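Long-range contacts in type IV pilus secretin PilQ family protein (Vibrio cholerae, PDB 6W6M), which probably forms the gated outer-membrane channel through which the type IV competence pilus passes in natural DNA uptake: residues V328-G333 against K417-S422; T517-G522 against E559-V564; F524-N529 against M555-L560; G333-L338 against R550-M555. All blocks are in the same frame, centred on the assembly; numbering follows the deposited sequence.

Contact 1. Residues V328-G333 against K417-S422; sequences VTVKEG and KAEIIS
Val-328 to Glu-332 run antiparallel to Lys-417 to Ile-421, the two short axes 174° apart in direction and 4.7 Å apart at their closest. Thr-329 with Ile-420 and Lys-331 with Ala-418 are the hydrogen-bonded pairs. The bond from Thr-329 N to Ile-420 O measures 3.0 Å and is nearly straight, 165° at the hydrogen; Ile-420 N returns an equivalent bond to Thr-329 O. On the face of Val-328, Val-330 and Glu-332, Val-330 and Glu-419 lie side by side and point the same way, and Val-330 CG2 rests 3.9 Å from Glu-419 CG, so the aliphatic part of the glutamate does the touching. Val-328 CG1 meets Ile-421 CG1 at 4.2 Å. Farther along, the stems of Glu-332 and Lys-417 touch CG to CG at 4.2 Å, while Glu-332 OE2 and Lys-417 NZ stay 5.3 Å apart. On the face of Thr-329 and Ile-420, Thr-329 CG2 packs against Ile-420 CB at 3.7 Å. Thr-329 OG1 stands anti to its backbone N (chi1 -171°), and this hydroxyl is hydrogen-bonded to Glu-559 O. Strand 320-347, which carries Val-328 to Gly-333, is flanked on its other edge by strand 549-568, with backbone bonds between Val-328 and Leu-561 and between Val-330 and Glu-559. Beyond Lys-417 to Ser-422 the sheet continues antiparallel into a strand of a neighbouring subunit, where Ile-420 packs on Ser-527 of that chain.

Contact 2. Residues T517-G522 against E559-V564; sequences TVVLGG and ELLIFV
A beta bulge sets Leu-520 and Gly-521 together opposite Ile-562, between the non-hydrogen-bonded pairs Val-519 with Phe-563 and Gly-522 with Leu-561. Leu-520 takes a helix-like backbone (phi/psi -81°/-39°). Leu-520 N donates to Ile-562 O at 2.9 Å, whereas Ile-562 N donates to the oxygen of the next residue, Gly-521 O, at 3.0 Å. At the other end Val-564 O is gripped twice: Val-518 N approaches it nearly along the C=O axis at 3.2 Å, and Thr-517 OG1 reaches it at 3.3 Å from above the carbonyl plane. The bulge directs the leucine toward the partner strand, where Leu-520 CG lies 3.8 Å from Val-564 CG1 and Leu-520 CD1 lies 4.0 Å from Ile-562 CG2. Val-518 lies alongside Val-564 and points the same way, CG2 to CG1 at 3.7 Å. This apolar side packs on strand 496-513, with Val-518 on Val-512, Leu-520 on Val-510 and Ile-562 on Ile-506. Val-519 and Leu-561 instead meet Arg-425 of a neighbouring subunit. Such an interior between two beta layers fits the double-walled barrel of secretins, in which an inner gate sheet packs inside the outer wall.

Contact 3. Residues F524-N529 against M555-L560; sequences FQHSIN and MGKSEL
His-526 is flanked by Met-555 and Lys-557 in an antiparallel pairing of two barrel-wall strands of the secretin fold, and this face is the more closely packed one. The histidine has CG anti to its backbone N (chi1 -178°), and its ring leans toward the partner strand, with ND1 3.2 Å from Gly-556 O. Lys-557 crosses it at an angle, its CE 4.1 Å from His-526 ND1. On one flank of the histidine, Ile-528 lies beside Met-555 and points the same way, CG1 to CG at 4.1 Å. On the other, Phe-524 comes to Lys-557 diagonally, CZ to CE at 4.3 Å. The opposite face, with Gln-525, Ser-527, Gly-556 and Ser-558, is sparser: glycine brings no side chain to it, and Gln-525 NE2 comes no nearer to Ser-558 CB than 4.1 Å. There the backbone carries the contact, through paired bonds between Gln-525 and Ser-558 and between Ser-527 and Gly-556. A neighbouring subunit continues the sheet beyond Phe-524 to Asn-529, and Phe-524 packs on Ser-423 of that subunit. Surface-lying Met-555 completes the denser face by a Met-aromatic contact: its SD sits at the edge of the His-526 ring, 5.1 Å from the ring centroid and 78° off the normal.

Contact 4. Residues G333-L338 against R550-M555; sequences GNLEEL and RTYEQM
Leu-335 slants across both Tyr-552 and Gln-554: its CD1 comes within 3.8 Å of Tyr-552 OH and within 4.0 Å of Gln-554 CD. Glu-337, its CG anti to the backbone N (chi1 -169°), approaches the Tyr-552 ring at its edge, near the ring plane, with Glu-337 CG 4.2 Å from Tyr-552 CD1. Glu-337 and Arg-550 run side by side and point the same way, their carboxylate and guanidinium planes 39° apart, and Glu-337 OE2 lies 3.9 Å from Arg-550 CD. They do not form a salt bridge, as Glu-337 OE2 and Arg-550 NE are 4.7 Å apart. Arg-550 instead bonds through NH1 to Ala-383 O and through NH2, as a salt bridge, to Asp-533, while the Glu-337 carboxylate takes weak hydrogen bonds from Ser-384, Thr-385 and Ser-386. On the other face Leu-338 and Thr-551 lie alongside one another, Leu-338 CB at 3.3 Å from Thr-551 OG1. Glu-336 and Glu-553, a hydrogen-bonded pair, put their side chains on this face, and their OE1 atoms, 4.7 Å apart, would be expected to repel if both are charged. Between the strands six backbone hydrogen bonds join Asn-334, Glu-336 and Leu-338 to Met-555, Glu-553 and Thr-551. Long antiparallel strands paired in even register, with strand 404-429 on one side and strand 518-534 on the other, are typical of the outer barrel wall of secretins.

The four contacts tile one antiparallel sheet, in which strands 404-429, 320-347, 549-568 and 518-534 lie side by side. Contacts 1 and 3, with centres 12 Å apart, are neighbours across it: Glu-332 N and Lys-557 O approach to 3.0 Å, a probable hydrogen bond that joins the middle strands. Strand 549-568 carries contacts 4, 3 and 2 in succession; contacts 2 and 4 lie about 32 Å apart between centres. Contact 3 shares Met-555 with contact 4, and Glu-559 and Leu-560 with contact 2. Contacts 1 and 3 each sit beside a different neighbouring subunit, so the sheet passes from chain to chain around the 14-subunit assembly.

Contact 1. Residues V328-G333 against K417-S422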
loop_
_atom_site.group_PDB
_atom_site.type_symbol
_atom_site.label_atom_id
_atom_site.label_comp_id
_atom_site.label_asym_id
_atom_site.label_seq_id
_atom_site.Cartn_x
_atom_site.Cartn_y
_atom_site.Cartn_z
ATOM N N VAL A 328 17.346 35.323 -38.948
ATOM C CA VAL A 328 17.172 35.460 -40.388
ATOM C C VAL A 328 17.310 34.094 -41.044
ATOM O O VAL A 328 18.214 33.326 -40.704
ATOM C CB VAL A 328 18.192 36.449 -40.982
ATOM C CG1 VAL A 328 17.923 36.664 -42.438
ATOM C CG2 VAL A 328 18.138 37.759 -40.255
ATOM N N THR A 329 16.423 33.787 -41.989
ATOM C CA THR A 329 16.570 32.543 -42.736
ATOM C C THR A 329 16.247 32.741 -44.211
ATOM O O THR A 329 15.342 33.499 -44.564
ATOM C CB THR A 329 15.700 31.424 -42.165
ATOM O OG1 THR A 329 16.047 30.192 -42.803
ATOM C CG2 THR A 329 14.253 31.688 -42.405
ATOM N N VAL A 330 16.997 32.041 -45.062
ATOM C CA VAL A 330 16.879 32.136 -46.514
ATOM C C VAL A 330 16.869 30.734 -47.111
ATOM O O VAL A 330 17.659 29.873 -46.718
ATOM C CB VAL A 330 18.030 32.975 -47.116
ATOM C CG1 VAL A 330 17.981 32.952 -48.611
ATOM C CG2 VAL A 330 17.968 34.401 -46.628
ATOM N N LYS A 331 15.979 30.508 -48.079
ATOM C CA LYS A 331 15.841 29.192 -48.709
ATOM C C LYS A 331 15.770 29.334 -50.220
ATOM O O LYS A 331 15.164 30.288 -50.714
ATOM C CB LYS A 331 14.593 28.473 -48.218
ATOM C CG LYS A 331 14.620 28.077 -46.784
ATOM C CD LYS A 331 13.335 27.399 -46.400
ATOM C CE LYS A 331 13.362 26.970 -44.950
ATOM N NZ LYS A 331 12.096 26.315 -44.524
ATOM N N GLU A 332 16.345 28.371 -50.944
ATOM C CA GLU A 332 16.224 28.284 -52.393
ATOM C C GLU A 332 16.107 26.837 -52.844
ATOM O O GLU A 332 16.672 25.929 -52.233
ATOM C CB GLU A 332 17.419 28.896 -53.107
ATOM C CG GLU A 332 17.568 30.371 -52.963
ATOM C CD GLU A 332 18.821 30.853 -53.648
ATOM O OE1 GLU A 332 19.631 29.991 -54.050
ATOM O OE2 GLU A 332 19.008 32.083 -53.770
ATOM N N GLY A 333 15.419 26.639 -53.967
ATOM C CA GLY A 333 15.255 25.304 -54.519
ATOM C C GLY A 333 15.025 25.231 -56.018
ATOM O O GLY A 333 14.423 26.138 -56.589
ATOM N N LYS A 417 12.000 30.347 -53.852
ATOM C CA LYS A 417 12.782 31.181 -52.949
ATOM C C LYS A 417 11.946 31.540 -51.731
ATOM O O LYS A 417 10.720 31.580 -51.794
ATOM C CB LYS A 417 13.233 32.473 -53.617
ATOM C CG LYS A 417 14.257 32.300 -54.693
ATOM C CD LYS A 417 14.525 33.616 -55.386
ATOM C CE LYS A 417 15.154 34.617 -54.438
ATOM N NZ LYS A 417 15.537 35.879 -55.122
ATOM N N ALA A 418 12.617 31.823 -50.617
ATOM C CA ALA A 418 11.902 32.278 -49.429
ATOM C C ALA A 418 12.864 32.986 -48.493
ATOM O O ALA A 418 14.062 32.711 -48.500
ATOM C CB ALA A 418 11.214 31.123 -48.700
ATOM N N GLU A 419 12.324 33.886 -47.675
ATOM C CA GLU A 419 13.131 34.633 -46.719
ATOM C C GLU A 419 12.282 35.136 -45.563
ATOM O O GLU A 419 11.263 35.787 -45.780
ATOM C CB GLU A 419 13.816 35.818 -47.381
ATOM C CG GLU A 419 14.706 36.556 -46.434
ATOM C CD GLU A 419 15.415 37.690 -47.097
ATOM O OE1 GLU A 419 15.165 37.907 -48.300
ATOM O OE2 GLU A 419 16.224 38.359 -46.425
ATOM N N ILE A 420 12.733 34.876 -44.337
ATOM C CA ILE A 420 12.000 35.259 -43.133
ATOM C C ILE A 420 12.928 35.997 -42.179
ATOM O O ILE A 420 14.107 35.652 -42.058
ATOM C CB ILE A 420 11.380 34.032 -42.443
ATOM C CG1 ILE A 420 10.306 33.423 -43.330
ATOM C CG2 ILE A 420 10.781 34.404 -41.125
ATOM C CD1 ILE A 420 9.836 32.088 -42.862
ATOM N N ILE A 421 12.392 37.016 -41.507
ATOM C CA ILE A 421 13.114 37.822 -40.528
ATOM C C ILE A 421 12.247 37.999 -39.291
ATOM O O ILE A 421 11.070 38.344 -39.404
ATOM C CB ILE A 421 13.486 39.204 -41.094
ATOM C CG1 ILE A 421 14.486 39.069 -42.224
ATOM C CG2 ILE A 421 14.050 40.091 -40.010
ATOM C CD1 ILE A 421 14.687 40.326 -42.975
ATOM N N SER A 422 12.825 37.791 -38.109
ATOM C CA SER A 422 12.096 38.090 -36.880
ATOM C C SER A 422 13.045 38.690 -35.855
ATOM O O SER A 422 14.174 38.237 -35.725
ATOM C CB SER A 422 11.410 36.846 -36.307
ATOM O OG SER A 422 12.340 35.867 -35.915
#

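Contact 2. Residues T517-G522 against E559-V564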
loop_
_atom_site.group_PDB
_atom_site.type_symbol
_atom_site.label_atom_id
_atom_site.label_comp_id
_atom_site.label_asym_id
_atom_site.label_seq_id
_atom_site.Cartn_x
_atom_site.Cartn_y
_atom_site.Cartn_z
ATOM N N THR A 517 26.813 44.760 -33.076
ATOM C CA THR A 517 26.213 43.453 -33.275
ATOM C C THR A 517 27.277 42.366 -33.385
ATOM O O THR A 517 28.384 42.590 -33.873
ATOM C CB THR A 517 25.352 43.433 -34.536
ATOM O OG1 THR A 517 24.617 42.210 -34.586
ATOM C CG2 THR A 517 26.199 43.530 -35.774
ATOM N N VAL A 518 26.918 41.170 -32.930
ATOM C CA VAL A 518 27.723 39.972 -33.119
ATOM C C VAL A 518 26.802 38.877 -33.626
ATOM O O VAL A 518 25.603 38.900 -33.348
ATOM C CB VAL A 518 28.436 39.520 -31.827
ATOM C CG1 VAL A 518 29.422 40.553 -31.383
ATOM C CG2 VAL A 518 27.451 39.242 -30.734
ATOM N N VAL A 519 27.347 37.940 -34.390
ATOM C CA VAL A 519 26.581 36.770 -34.801
ATOM C C VAL A 519 26.851 35.639 -33.816
ATOM O O VAL A 519 28.001 35.276 -33.565
ATOM C CB VAL A 519 26.904 36.367 -36.249
ATOM C CG1 VAL A 519 28.342 35.966 -36.390
ATOM C CG2 VAL A 519 25.969 35.278 -36.745
ATOM N N LEU A 520 25.785 35.112 -33.220
ATOM C CA LEU A 520 25.918 34.087 -32.194
ATOM C C LEU A 520 26.134 32.717 -32.810
ATOM O O LEU A 520 26.883 31.901 -32.277
ATOM C CB LEU A 520 24.679 34.064 -31.305
ATOM C CG LEU A 520 24.372 35.276 -30.442
ATOM C CD1 LEU A 520 23.039 35.092 -29.768
ATOM C CD2 LEU A 520 25.456 35.458 -29.421
ATOM N N GLY A 521 25.443 32.428 -33.904
ATOM C CA GLY A 521 25.587 31.160 -34.578
ATOM C C GLY A 521 24.752 31.126 -35.835
ATOM O O GLY A 521 24.028 32.070 -36.160
ATOM N N GLY A 522 24.862 30.012 -36.540
ATOM C CA GLY A 522 24.095 29.813 -37.750
ATOM C C GLY A 522 24.211 28.383 -38.203
ATOM O O GLY A 522 25.003 27.605 -37.677
ATOM N N GLU A 559 19.927 28.581 -45.278
ATOM C CA GLU A 559 20.856 29.301 -44.419
ATOM C C GLU A 559 20.124 30.012 -43.292
ATOM O O GLU A 559 19.103 30.659 -43.524
ATOM C CB GLU A 559 21.655 30.308 -45.232
ATOM C CG GLU A 559 22.683 31.044 -44.448
ATOM C CD GLU A 559 23.464 31.984 -45.316
ATOM O OE1 GLU A 559 23.146 32.060 -46.521
ATOM O OE2 GLU A 559 24.390 32.648 -44.806
ATOM N N LEU A 560 20.648 29.858 -42.075
ATOM C CA LEU A 560 20.048 30.485 -40.870
ATOM C C LEU A 560 21.143 31.231 -40.104
ATOM O O LEU A 560 22.264 30.705 -40.013
ATOM C CB LEU A 560 19.421 29.389 -40.004
ATOM C CG LEU A 560 19.277 29.727 -38.522
ATOM C CD1 LEU A 560 17.967 30.447 -38.256
ATOM C CD2 LEU A 560 19.379 28.475 -37.668
ATOM N N LEU A 561 20.819 32.422 -39.601
ATOM C CA LEU A 561 21.750 33.241 -38.831
ATOM C C LEU A 561 21.048 33.888 -37.648
ATOM O O LEU A 561 19.870 34.246 -37.731
ATOM C CB LEU A 561 22.381 34.339 -39.688
ATOM C CG LEU A 561 23.291 33.917 -40.837
ATOM C CD1 LEU A 561 23.691 35.112 -41.640
ATOM C CD2 LEU A 561 24.520 33.221 -40.318
ATOM N N ILE A 562 21.782 34.061 -36.544
ATOM C CA ILE A 562 21.251 34.721 -35.352
ATOM C C ILE A 562 22.197 35.834 -34.914
ATOM O O ILE A 562 23.388 35.595 -34.715
ATOM C CB ILE A 562 21.026 33.716 -34.208
ATOM C CG1 ILE A 562 19.921 32.729 -34.586
ATOM C CG2 ILE A 562 20.654 34.437 -32.940
ATOM C CD1 ILE A 562 19.790 31.561 -33.677
ATOM N N PHE A 563 21.667 37.049 -34.771
ATOM C CA PHE A 563 22.408 38.229 -34.338
ATOM C C PHE A 563 21.883 38.731 -33.000
ATOM O O PHE A 563 20.733 38.493 -32.639
ATOM C CB PHE A 563 22.292 39.392 -35.333
ATOM C CG PHE A 563 22.722 39.069 -36.718
ATOM C CD1 PHE A 563 21.837 38.526 -37.622
ATOM C CD2 PHE A 563 23.999 39.349 -37.139
ATOM C CE1 PHE A 563 22.226 38.242 -38.903
ATOM C CE2 PHE A 563 24.390 39.064 -38.420
ATOM C CZ PHE A 563 23.500 38.511 -39.302
ATOM N N VAL A 564 22.719 39.489 -32.291
ATOM C CA VAL A 564 22.300 40.166 -31.070
ATOM C C VAL A 564 23.045 41.485 -30.963
ATOM O O VAL A 564 24.190 41.607 -31.397
ATOM C CB VAL A 564 22.516 39.289 -29.815
ATOM C CG1 VAL A 564 23.967 38.982 -29.598
ATOM C CG2 VAL A 564 21.952 39.965 -28.603
#

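Contact 3. Residues F524-N529 against M555-L560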
loop_
_atom_site.group_PDB
_atom_site.type_symbol
_atom_site.label_atom_id
_atom_site.label_comp_id
_atom_site.label_asym_id
_atom_site.label_seq_id
_atom_site.Cartn_x
_atom_site.Cartn_y
_atom_site.Cartn_z
ATOM N N PHE A 524 24.163 26.156 -42.036
ATOM C CA PHE A 524 24.187 26.186 -43.490
ATOM C C PHE A 524 23.911 24.790 -44.021
ATOM O O PHE A 524 24.427 23.814 -43.484
ATOM C CB PHE A 524 25.537 26.693 -43.990
ATOM C CG PHE A 524 25.677 26.690 -45.479
ATOM C CD1 PHE A 524 25.127 27.704 -46.240
ATOM C CD2 PHE A 524 26.372 25.678 -46.126
ATOM C CE1 PHE A 524 25.251 27.698 -47.609
ATOM C CE2 PHE A 524 26.493 25.672 -47.490
ATOM C CZ PHE A 524 25.934 26.683 -48.232
ATOM N N GLN A 525 23.095 24.680 -45.068
ATOM C CA GLN A 525 22.824 23.375 -45.659
ATOM C C GLN A 525 22.777 23.462 -47.176
ATOM O O GLN A 525 22.344 24.463 -47.742
ATOM C CB GLN A 525 21.511 22.787 -45.169
ATOM C CG GLN A 525 21.507 22.426 -43.725
ATOM C CD GLN A 525 20.180 21.921 -43.279
ATOM O OE1 GLN A 525 20.090 21.177 -42.314
ATOM N NE2 GLN A 525 19.131 22.312 -43.977
ATOM N N HIS A 526 23.174 22.370 -47.822
ATOM C CA HIS A 526 23.171 22.273 -49.271
ATOM C C HIS A 526 22.907 20.829 -49.668
ATOM O O HIS A 526 23.314 19.910 -48.965
ATOM C CB HIS A 526 24.498 22.759 -49.835
ATOM C CG HIS A 526 24.560 22.737 -51.322
ATOM N ND1 HIS A 526 23.721 23.487 -52.113
ATOM C CD2 HIS A 526 25.370 22.065 -52.168
ATOM C CE1 HIS A 526 24.009 23.274 -53.382
ATOM N NE2 HIS A 526 25.006 22.414 -53.441
ATOM N N SER A 527 22.215 20.620 -50.787
ATOM C CA SER A 527 21.988 19.246 -51.232
ATOM C C SER A 527 21.756 19.189 -52.736
ATOM O O SER A 527 21.211 20.126 -53.316
ATOM C CB SER A 527 20.805 18.610 -50.504
ATOM O OG SER A 527 19.607 19.282 -50.810
ATOM N N ILE A 528 22.161 18.075 -53.351
ATOM C CA ILE A 528 22.084 17.863 -54.794
ATOM C C ILE A 528 21.741 16.407 -55.070
ATOM O O ILE A 528 22.389 15.507 -54.535
ATOM C CB ILE A 528 23.410 18.225 -55.492
ATOM C CG1 ILE A 528 23.695 19.714 -55.387
ATOM C CG2 ILE A 528 23.358 17.868 -56.941
ATOM C CD1 ILE A 528 25.083 20.087 -55.813
ATOM N N ASN A 529 20.755 16.167 -55.934
ATOM C CA ASN A 529 20.375 14.811 -56.325
ATOM C C ASN A 529 20.275 14.698 -57.837
ATOM O O ASN A 529 19.772 15.608 -58.497
ATOM C CB ASN A 529 19.028 14.396 -55.740
ATOM C CG ASN A 529 19.082 14.168 -54.272
ATOM O OD1 ASN A 529 20.144 13.898 -53.714
ATOM N ND2 ASN A 529 17.942 14.299 -53.615
ATOM N N MET A 555 18.055 20.354 -56.568
ATOM C CA MET A 555 19.049 21.060 -55.756
ATOM C C MET A 555 18.389 21.974 -54.716
ATOM O O MET A 555 17.429 22.672 -55.028
ATOM C CB MET A 555 19.981 21.881 -56.649
ATOM C CG MET A 555 20.986 22.723 -55.881
ATOM S SD MET A 555 22.125 23.650 -56.921
ATOM C CE MET A 555 21.050 24.931 -57.559
ATOM N N GLY A 556 18.899 21.969 -53.484
ATOM C CA GLY A 556 18.355 22.803 -52.423
ATOM C C GLY A 556 19.444 23.487 -51.632
ATOM O O GLY A 556 20.568 22.990 -51.535
ATOM N N LYS A 557 19.103 24.635 -51.049
ATOM C CA LYS A 557 20.061 25.385 -50.247
ATOM C C LYS A 557 19.347 26.167 -49.156
ATOM O O LYS A 557 18.298 26.764 -49.403
ATOM C CB LYS A 557 20.873 26.338 -51.114
ATOM C CG LYS A 557 21.570 27.402 -50.330
ATOM C CD LYS A 557 22.416 28.278 -51.211
ATOM C CE LYS A 557 23.610 27.525 -51.727
ATOM N NZ LYS A 557 24.568 28.446 -52.374
ATOM N N SER A 558 19.929 26.185 -47.959
ATOM C CA SER A 558 19.286 26.830 -46.822
ATOM C C SER A 558 20.325 27.491 -45.931
ATOM O O SER A 558 21.455 27.014 -45.817
ATOM C CB SER A 558 18.471 25.826 -46.012
ATOM O OG SER A 558 17.891 26.447 -44.892
ATOM N N GLU A 559 19.927 28.581 -45.278
ATOM C CA GLU A 559 20.856 29.301 -44.419
ATOM C C GLU A 559 20.124 30.012 -43.292
ATOM O O GLU A 559 19.103 30.659 -43.524
ATOM C CB GLU A 559 21.655 30.308 -45.232
ATOM C CG GLU A 559 22.683 31.044 -44.448
ATOM C CD GLU A 559 23.464 31.984 -45.316
ATOM O OE1 GLU A 559 23.146 32.060 -46.521
ATOM O OE2 GLU A 559 24.390 32.648 -44.806
ATOM N N LEU A 560 20.648 29.858 -42.075
ATOM C CA LEU A 560 20.048 30.485 -40.870
ATOM C C LEU A 560 21.143 31.231 -40.104
ATOM O O LEU A 560 22.264 30.705 -40.013
ATOM C CB LEU A 560 19.421 29.389 -40.004
ATOM C CG LEU A 560 19.277 29.727 -38.522
ATOM C CD1 LEU A 560 17.967 30.447 -38.256
ATOM C CD2 LEU A 560 19.379 28.475 -37.668
#

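Contact 4. Residues G333-L338 against R550-M555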
loop_
_atom_site.group_PDB
_atom_site.type_symbol
_atom_site.label_atom_id
_atom_site.label_comp_id
_atom_site.label_asym_id
_atom_site.label_seq_id
_atom_site.Cartn_x
_atom_site.Cartn_y
_atom_site.Cartn_z
ATOM N N GLY A 333 15.419 26.639 -53.967
ATOM C CA GLY A 333 15.255 25.304 -54.519
ATOM C C GLY A 333 15.025 25.231 -56.018
ATOM O O GLY A 333 14.423 26.138 -56.589
ATOM N N ASN A 334 15.498 24.161 -56.662
ATOM C CA ASN A 334 15.329 23.947 -58.096
ATOM C C ASN A 334 15.053 22.482 -58.395
ATOM O O ASN A 334 15.597 21.592 -57.741
ATOM C CB ASN A 334 16.566 24.376 -58.873
ATOM C CG ASN A 334 16.739 25.868 -58.903
ATOM O OD1 ASN A 334 15.782 26.615 -58.733
ATOM N ND2 ASN A 334 17.969 26.319 -59.107
ATOM N N LEU A 335 14.245 22.235 -59.426
ATOM C CA LEU A 335 13.883 20.866 -59.797
ATOM C C LEU A 335 13.648 20.785 -61.298
ATOM O O LEU A 335 13.117 21.733 -61.882
ATOM C CB LEU A 335 12.642 20.432 -59.034
ATOM C CG LEU A 335 12.198 18.982 -59.128
ATOM C CD1 LEU A 335 11.577 18.557 -57.841
ATOM C CD2 LEU A 335 11.202 18.841 -60.235
ATOM N N GLU A 336 14.026 19.658 -61.918
ATOM C CA GLU A 336 13.795 19.434 -63.341
ATOM C C GLU A 336 13.666 17.950 -63.670
ATOM O O GLU A 336 14.450 17.124 -63.195
ATOM C CB GLU A 336 14.913 20.033 -64.157
ATOM C CG GLU A 336 14.719 19.910 -65.633
ATOM C CD GLU A 336 15.832 20.561 -66.399
ATOM O OE1 GLU A 336 16.767 21.072 -65.748
ATOM O OE2 GLU A 336 15.781 20.566 -67.646
ATOM N N GLU A 337 12.693 17.620 -64.516
ATOM C CA GLU A 337 12.451 16.235 -64.910
ATOM C C GLU A 337 12.033 16.081 -66.376
ATOM O O GLU A 337 11.229 16.853 -66.885
ATOM C CB GLU A 337 11.388 15.621 -64.001
ATOM C CG GLU A 337 11.244 14.117 -64.141
ATOM C CD GLU A 337 10.188 13.550 -63.216
ATOM O OE1 GLU A 337 9.360 14.336 -62.710
ATOM O OE2 GLU A 337 10.183 12.321 -62.995
ATOM N N LEU A 338 12.587 15.071 -67.040
ATOM C CA LEU A 338 12.293 14.769 -68.440
ATOM C C LEU A 338 11.905 13.304 -68.613
ATOM O O LEU A 338 12.546 12.418 -68.052
ATOM C CB LEU A 338 13.500 15.058 -69.332
ATOM C CG LEU A 338 14.027 16.477 -69.509
ATOM C CD1 LEU A 338 15.294 16.470 -70.309
ATOM C CD2 LEU A 338 13.022 17.384 -70.155
ATOM N N ARG A 550 14.711 8.482 -68.792
ATOM C CA ARG A 550 14.128 9.507 -67.940
ATOM C C ARG A 550 15.212 10.050 -67.030
ATOM O O ARG A 550 16.018 9.284 -66.494
ATOM C CB ARG A 550 12.968 8.972 -67.108
ATOM C CG ARG A 550 12.454 9.966 -66.101
ATOM C CD ARG A 550 11.167 9.503 -65.479
ATOM N NE ARG A 550 11.309 8.193 -64.868
ATOM C CZ ARG A 550 10.292 7.434 -64.489
ATOM N NH1 ARG A 550 9.051 7.849 -64.664
ATOM N NH2 ARG A 550 10.520 6.255 -63.940
ATOM N N THR A 551 15.227 11.368 -66.870
ATOM C CA THR A 551 16.251 12.104 -66.149
ATOM C C THR A 551 15.611 12.997 -65.091
ATOM O O THR A 551 14.606 13.667 -65.348
ATOM C CB THR A 551 17.081 12.941 -67.125
ATOM O OG1 THR A 551 16.228 13.851 -67.823
ATOM C CG2 THR A 551 17.814 12.074 -68.116
ATOM N N TYR A 552 16.211 13.008 -63.900
ATOM C CA TYR A 552 15.689 13.753 -62.760
ATOM C C TYR A 552 16.831 14.487 -62.082
ATOM O O TYR A 552 17.910 13.916 -61.920
ATOM C CB TYR A 552 15.009 12.801 -61.780
ATOM C CG TYR A 552 14.513 13.446 -60.517
ATOM C CD1 TYR A 552 13.348 14.198 -60.505
ATOM C CD2 TYR A 552 15.219 13.324 -59.339
ATOM C CE1 TYR A 552 12.898 14.791 -59.358
ATOM C CE2 TYR A 552 14.780 13.920 -58.189
ATOM C CZ TYR A 552 13.618 14.650 -58.201
ATOM O OH TYR A 552 13.179 15.242 -57.047
ATOM N N GLU A 553 16.605 15.736 -61.685
ATOM C CA GLU A 553 17.650 16.515 -61.036
ATOM C C GLU A 553 17.067 17.527 -60.062
ATOM O O GLU A 553 16.111 18.235 -60.387
ATOM C CB GLU A 553 18.494 17.230 -62.061
ATOM C CG GLU A 553 19.624 17.989 -61.462
ATOM C CD GLU A 553 20.476 18.651 -62.507
ATOM O OE1 GLU A 553 20.138 18.534 -63.702
ATOM O OE2 GLU A 553 21.488 19.283 -62.139
ATOM N N GLN A 554 17.662 17.618 -58.873
ATOM C CA GLN A 554 17.117 18.478 -57.832
ATOM C C GLN A 554 18.238 19.109 -57.020
ATOM O O GLN A 554 19.316 18.536 -56.885
ATOM C CB GLN A 554 16.189 17.690 -56.919
ATOM C CG GLN A 554 15.483 18.529 -55.915
ATOM C CD GLN A 554 14.464 17.742 -55.158
ATOM O OE1 GLN A 554 14.223 16.575 -55.454
ATOM N NE2 GLN A 554 13.867 18.364 -54.152
ATOM N N MET A 555 18.055 20.354 -56.568
ATOM C CA MET A 555 19.049 21.060 -55.756
ATOM C C MET A 555 18.389 21.974 -54.716
ATOM O O MET A 555 17.429 22.672 -55.028
ATOM C CB MET A 555 19.981 21.881 -56.649
ATOM C CG MET A 555 20.986 22.723 -55.881
ATOM S SD MET A 555 22.125 23.650 -56.921
ATOM C CE MET A 555 21.050 24.931 -57.559
#